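Local coordinates for oxidoreductase (Azotobacter vinelandii, PDB 7D5M), which binds NAD+ through a Rossmann-fold domain and, as an inositol dehydrogenase homolog of the Gfo/Idh/MocA family, probably oxidises a sugar- or polyol-like substrate, at the interface of chains A and B. Coordinates in Å, arbitrary orientation; residue numbers count along the deposited sequence, not the author numbering. Chains: chain A/B, Oxidoreductase.

Contact 1: the interface of chains A and B. Residues chain A 144, 176, 268-269, 287, 329; chain B 308, 323-325.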
loop_
_atom_site.group_PDB
_atom_site.type_symbol
_atom_site.label_atom_id
_atom_site.label_comp_id
_atom_site.label_asym_id
_atom_site.label_seq_id
_atom_site.Cartn_x
_atom_site.Cartn_y
_atom_site.Cartn_z
ATOM N N TYR A 144 -14.769 -16.939 -5.532
ATOM C CA TYR A 144 -14.355 -15.750 -4.739
ATOM C C TYR A 144 -15.418 -15.451 -3.682
ATOM O O TYR A 144 -15.102 -14.843 -2.658
ATOM C CB TYR A 144 -14.099 -14.552 -5.653
ATOM C CG TYR A 144 -13.051 -14.852 -6.690
ATOM C CD1 TYR A 144 -11.705 -14.862 -6.356
ATOM C CD2 TYR A 144 -13.407 -15.231 -7.977
ATOM C CE1 TYR A 144 -10.732 -15.175 -7.289
ATOM C CE2 TYR A 144 -12.444 -15.554 -8.922
ATOM C CZ TYR A 144 -11.105 -15.533 -8.573
ATOM O OH TYR A 144 -10.141 -15.852 -9.480
ATOM N N PHE A 176 -2.657 -11.033 -18.561
ATOM C CA PHE A 176 -1.949 -12.258 -19.017
ATOM C C PHE A 176 -2.124 -12.475 -20.518
ATOM O O PHE A 176 -1.246 -13.145 -21.073
ATOM C CB PHE A 176 -2.373 -13.506 -18.251
ATOM C CG PHE A 176 -1.840 -13.508 -16.841
ATOM C CD1 PHE A 176 -0.504 -13.745 -16.578
ATOM C CD2 PHE A 176 -2.684 -13.234 -15.785
ATOM C CE1 PHE A 176 -0.024 -13.720 -15.276
ATOM C CE2 PHE A 176 -2.209 -13.232 -14.483
ATOM C CZ PHE A 176 -0.878 -13.459 -14.234
ATOM N N MET A 268 -1.807 -8.423 -12.286
ATOM C CA MET A 268 -1.699 -9.840 -11.859
ATOM C C MET A 268 -3.089 -10.483 -11.781
ATOM O O MET A 268 -3.186 -11.706 -11.949
ATOM C CB MET A 268 -0.997 -9.910 -10.499
ATOM C CG MET A 268 0.486 -9.586 -10.578
ATOM S SD MET A 268 1.378 -10.725 -11.673
ATOM C CE MET A 268 0.984 -12.291 -10.910
ATOM N N HIS A 269 -4.142 -9.709 -11.528
ATOM C CA HIS A 269 -5.523 -10.250 -11.437
ATOM C C HIS A 269 -6.520 -9.102 -11.504
ATOM O O HIS A 269 -7.328 -9.074 -12.435
ATOM C CB HIS A 269 -5.698 -11.098 -10.170
ATOM C CG HIS A 269 -6.195 -12.476 -10.439
ATOM N ND1 HIS A 269 -7.284 -13.012 -9.776
ATOM C CD2 HIS A 269 -5.744 -13.439 -11.273
ATOM C CE1 HIS A 269 -7.483 -14.243 -10.197
ATOM N NE2 HIS A 269 -6.555 -14.528 -11.128
ATOM N N GLU A 287 -6.807 -10.159 -4.667
ATOM C CA GLU A 287 -5.381 -10.519 -4.453
ATOM C C GLU A 287 -5.024 -10.354 -2.971
ATOM O O GLU A 287 -3.997 -10.881 -2.546
ATOM C CB GLU A 287 -4.470 -9.685 -5.351
ATOM C CG GLU A 287 -4.661 -9.981 -6.827
ATOM C CD GLU A 287 -3.850 -9.062 -7.716
ATOM O OE1 GLU A 287 -2.597 -9.088 -7.615
ATOM O OE2 GLU A 287 -4.471 -8.278 -8.448
ATOM N N LEU A 329 -7.497 -18.376 -1.728
ATOM C CA LEU A 329 -8.637 -18.777 -2.586
ATOM C C LEU A 329 -9.005 -20.246 -2.327
ATOM O O LEU A 329 -10.164 -20.603 -2.560
ATOM C CB LEU A 329 -8.269 -18.525 -4.050
ATOM C CG LEU A 329 -9.377 -18.805 -5.072
ATOM C CD1 LEU A 329 -10.595 -17.937 -4.820
ATOM C CD2 LEU A 329 -8.867 -18.573 -6.489
ATOM N N MET B 308 5.125 -16.584 -11.125
ATOM C CA MET B 308 5.557 -15.921 -12.384
ATOM C C MET B 308 6.817 -16.590 -12.949
ATOM O O MET B 308 7.668 -17.053 -12.176
ATOM C CB MET B 308 5.792 -14.427 -12.179
ATOM C CG MET B 308 4.502 -13.660 -11.962
ATOM S SD MET B 308 3.335 -13.753 -13.345
ATOM C CE MET B 308 4.092 -12.578 -14.465
ATOM N N ALA B 323 -0.536 -17.818 -11.108
ATOM C CA ALA B 323 -0.165 -16.487 -10.588
ATOM C C ALA B 323 -1.400 -15.583 -10.543
ATOM O O ALA B 323 -2.244 -15.683 -11.463
ATOM C CB ALA B 323 0.904 -15.887 -11.464
ATOM N N GLY B 324 -1.501 -14.750 -9.502
ATOM C CA GLY B 324 -2.602 -13.785 -9.328
ATOM C C GLY B 324 -3.715 -14.314 -8.439
ATOM O O GLY B 324 -4.412 -13.493 -7.838
ATOM N N HIS B 325 -3.906 -15.628 -8.360
ATOM C CA HIS B 325 -4.820 -16.260 -7.376
ATOM C C HIS B 325 -4.067 -16.342 -6.053
ATOM O O HIS B 325 -2.982 -16.921 -6.017
ATOM C CB HIS B 325 -5.275 -17.652 -7.819
ATOM C CG HIS B 325 -5.906 -17.719 -9.167
ATOM N ND1 HIS B 325 -5.171 -17.917 -10.319
ATOM C CD2 HIS B 325 -7.200 -17.675 -9.543
ATOM C CE1 HIS B 325 -5.992 -17.946 -11.357
ATOM N NE2 HIS B 325 -7.242 -17.827 -10.901
#
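The backbone carbonyl oxygen of B:Gly324 is closely packed, touched by at least two residues of chain A, A:His269 and A:Glu287, without a hydrogen bond across. It sits over one face of the A:His269 imidazole, displaced toward the rim, with B:Gly324 O 3.3 Å from A:His269 CG, and it meets A:Glu287 through the methylene CG. Within this patch no nitrogen or oxygen of one chain comes close enough to hydrogen-bond to the other, so it is a packed joint. Its centre is a pair of histidines crossing at about a right angle. The edge of A:His269 is driven into the face of B:His325, the planes 68° apart and the centroids 4.3 Å apart, with A:His269 NE2 above the middle of the B:His325 ring. A:Leu329 flanks the same ring, its CD2 methyl 3.6 Å from B:His325 CD2, while the phenol oxygen of A:Tyr144, whose side chain crosses B:His325 at about a right angle, comes 3.5 Å from B:His325 CD2. Beyond B:Gly324, two bent methionines meet tip to tip. A:Met268, turned at chi2 and chi3 (-60° and -57°), brings its CE methyl 3.7 Å from B:Met308 SD and 3.6 Å from B:Ala323 CB. B:Met308 SD also lies in the plane of the A:Phe176 ring, at its edge. Most contributors are loop residues: the chain B segment 323-325 inserts beside A:Met268 and A:His269, just before strand 271-277, with A:Leu329 opening helix 329-349.

Contact 2: the interface of chains A and B. Residues chain A 2, 35-36, 320-321, 327; chain B 27-28, 31, 330.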
loop_
_atom_site.group_PDB
_atom_site.type_symbol
_atom_site.label_atom_id
_atom_site.label_comp_id
_atom_site.label_asym_id
_atom_site.label_seq_id
_atom_site.Cartn_x
_atom_site.Cartn_y
_atom_site.Cartn_z
ATOM N N ILE A 2 -13.814 -23.384 11.874
ATOM C CA ILE A 2 -13.825 -24.753 11.295
ATOM C C ILE A 2 -12.664 -25.521 11.923
ATOM O O ILE A 2 -11.573 -24.962 12.015
ATOM C CB ILE A 2 -13.735 -24.687 9.763
ATOM C CG1 ILE A 2 -15.037 -24.121 9.186
ATOM C CG2 ILE A 2 -13.356 -26.035 9.177
ATOM C CD1 ILE A 2 -15.008 -23.840 7.702
ATOM N N ARG A 35 -11.529 -31.769 1.149
ATOM C CA ARG A 35 -11.224 -31.166 2.461
ATOM C C ARG A 35 -12.359 -31.455 3.445
ATOM O O ARG A 35 -13.547 -31.412 3.043
ATOM C CB ARG A 35 -11.004 -29.666 2.305
ATOM C CG ARG A 35 -10.259 -29.049 3.477
ATOM C CD ARG A 35 -10.052 -27.584 3.181
ATOM N NE ARG A 35 -9.089 -26.960 4.066
ATOM C CZ ARG A 35 -8.609 -25.735 3.895
ATOM N NH1 ARG A 35 -9.064 -24.984 2.908
ATOM N NH2 ARG A 35 -7.735 -25.241 4.753
ATOM N N ASP A 36 -12.004 -31.769 4.696
ATOM C CA ASP A 36 -12.967 -31.820 5.829
ATOM C C ASP A 36 -14.060 -32.864 5.575
ATOM O O ASP A 36 -15.192 -32.657 6.039
ATOM C CB ASP A 36 -13.616 -30.457 6.085
ATOM C CG ASP A 36 -12.619 -29.329 6.256
ATOM O OD1 ASP A 36 -11.503 -29.605 6.733
ATOM O OD2 ASP A 36 -12.969 -28.180 5.902
ATOM N N ARG A 320 -10.721 -20.774 9.571
ATOM C CA ARG A 320 -9.997 -22.060 9.773
ATOM C C ARG A 320 -8.731 -21.825 10.598
ATOM O O ARG A 320 -8.161 -22.800 11.113
ATOM C CB ARG A 320 -9.662 -22.686 8.419
ATOM C CG ARG A 320 -10.898 -23.089 7.628
ATOM C CD ARG A 320 -10.658 -23.166 6.133
ATOM N NE ARG A 320 -11.915 -23.377 5.440
ATOM C CZ ARG A 320 -12.487 -24.562 5.227
ATOM N NH1 ARG A 320 -11.882 -25.678 5.603
ATOM N NH2 ARG A 320 -13.647 -24.634 4.604
ATOM N N ILE A 321 -8.318 -20.565 10.733
ATOM C CA ILE A 321 -7.187 -20.179 11.613
ATOM C C ILE A 321 -7.400 -18.731 12.066
ATOM O O ILE A 321 -8.163 -18.007 11.417
ATOM C CB ILE A 321 -5.851 -20.405 10.878
ATOM C CG1 ILE A 321 -4.659 -20.363 11.841
ATOM C CG2 ILE A 321 -5.731 -19.433 9.713
ATOM C CD1 ILE A 321 -3.380 -20.946 11.294
ATOM N N GLU A 327 -5.503 -16.529 4.954
ATOM C CA GLU A 327 -6.232 -17.538 4.154
ATOM C C GLU A 327 -6.152 -17.116 2.680
ATOM O O GLU A 327 -5.714 -15.970 2.377
ATOM C CB GLU A 327 -7.658 -17.696 4.673
ATOM C CG GLU A 327 -7.694 -18.357 6.040
ATOM C CD GLU A 327 -9.070 -18.747 6.549
ATOM O OE1 GLU A 327 -10.064 -18.563 5.811
ATOM O OE2 GLU A 327 -9.128 -19.269 7.686
ATOM N N TYR B 27 -6.109 -27.885 13.613
ATOM C CA TYR B 27 -6.758 -27.978 12.285
ATOM C C TYR B 27 -5.732 -27.830 11.152
ATOM O O TYR B 27 -5.778 -28.611 10.184
ATOM C CB TYR B 27 -7.886 -26.960 12.120
ATOM C CG TYR B 27 -8.476 -27.054 10.741
ATOM C CD1 TYR B 27 -9.169 -28.188 10.355
ATOM C CD2 TYR B 27 -8.227 -26.082 9.787
ATOM C CE1 TYR B 27 -9.664 -28.327 9.072
ATOM C CE2 TYR B 27 -8.727 -26.203 8.500
ATOM C CZ TYR B 27 -9.442 -27.329 8.140
ATOM O OH TYR B 27 -9.924 -27.465 6.872
ATOM N N ILE B 28 -4.846 -26.843 11.218
ATOM C CA ILE B 28 -3.903 -26.610 10.086
ATOM C C ILE B 28 -2.969 -27.821 9.941
ATOM O O ILE B 28 -2.654 -28.186 8.795
ATOM C CB ILE B 28 -3.152 -25.269 10.185
ATOM C CG1 ILE B 28 -2.366 -25.020 8.892
ATOM C CG2 ILE B 28 -2.258 -25.190 11.417
ATOM C CD1 ILE B 28 -1.981 -23.583 8.682
ATOM N N SER B 31 -5.269 -30.225 7.992
ATOM C CA SER B 31 -5.534 -29.655 6.648
ATOM C C SER B 31 -4.334 -29.941 5.736
ATOM O O SER B 31 -4.532 -30.425 4.611
ATOM C CB SER B 31 -5.864 -28.192 6.744
ATOM O OG SER B 31 -6.417 -27.730 5.520
ATOM N N PHE B 330 -2.134 -22.094 4.532
ATOM C CA PHE B 330 -2.478 -23.539 4.408
ATOM C C PHE B 330 -1.628 -24.183 3.306
ATOM O O PHE B 330 -1.205 -25.343 3.469
ATOM C CB PHE B 330 -3.977 -23.762 4.220
ATOM C CG PHE B 330 -4.756 -23.532 5.489
ATOM C CD1 PHE B 330 -4.969 -24.560 6.392
ATOM C CD2 PHE B 330 -5.254 -22.271 5.790
ATOM C CE1 PHE B 330 -5.682 -24.339 7.563
ATOM C CE2 PHE B 330 -5.960 -22.053 6.967
ATOM C CZ PHE B 330 -6.160 -23.087 7.855
#
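This is a polar and aromatic patch of a two-fold symmetric interface between identical chains, and it helps join A to B within the deposited four-chain assembly, which may not be the biological form. B:Tyr27, with CG anti to its backbone N (chi1 178°), sends its phenol across at about a right angle to A:Asp36. The hydroxyl donates to the syn lone pair of A:Asp36 OD1, with B:Tyr27 OH 2.7 Å from OD1. The other carboxylate oxygen, also through its syn lone pair, accepts a hydrogen bond, also a salt bridge, from A:Arg320 NH1 in the guanidinium plane, 2.7 Å from A:Asp36 OD2 and 155° at the hydrogen. This same-chain pairing probably holds the carboxylate in place for the tyrosine. A:Arg320 also touches B:Tyr27 directly, through a weak NH1 bond to its OH and with A:Arg320 CB 3.6 Å from B:Tyr27 CE2. Replacing B:Tyr27 with an alanine would probably loosen the joint, losing the hydroxyl bond to A:Asp36 and the ring packing against A:Arg320 CB. A:Glu327 OE2 accepts from A:Arg320 N at 2.9 Å. A:Arg35, extended from CG to NE, carries NH2 over one face of B:Phe330 as a cation-pi contact, 3.5 Å from the ring centroid, with the planes 74° apart. The same NH2 makes a weak, bent bond to B:Ser31 OG (2.9 Å). B:Ile28 CD1 backs the opposite face of that ring. In the fold, chain B presents helix 26-34 and the start of helix 329-349, whereas chain A offers the 3-10 turn 35-37 and loop residues 320-321.

The C-alpha centres of contact 1 and contact 2 lie about 21 Å apart on the same A-B interface. Two stretches recur in both: the start of helix 329-349, present through A:Leu329 in contact 1 and B:Phe330 in contact 2, and the loop preceding it, which gives B:323-325 to one and A:320-321 and A:327 to the other. Since the interface is two-fold symmetric, each patch has a twin with the chains exchanged, so this one segment works from both chains. Contact 1 adds apolar and ring packing, contact 2 charged and hydrogen-bonded pairing; together they probably fix how the two subunits are oriented.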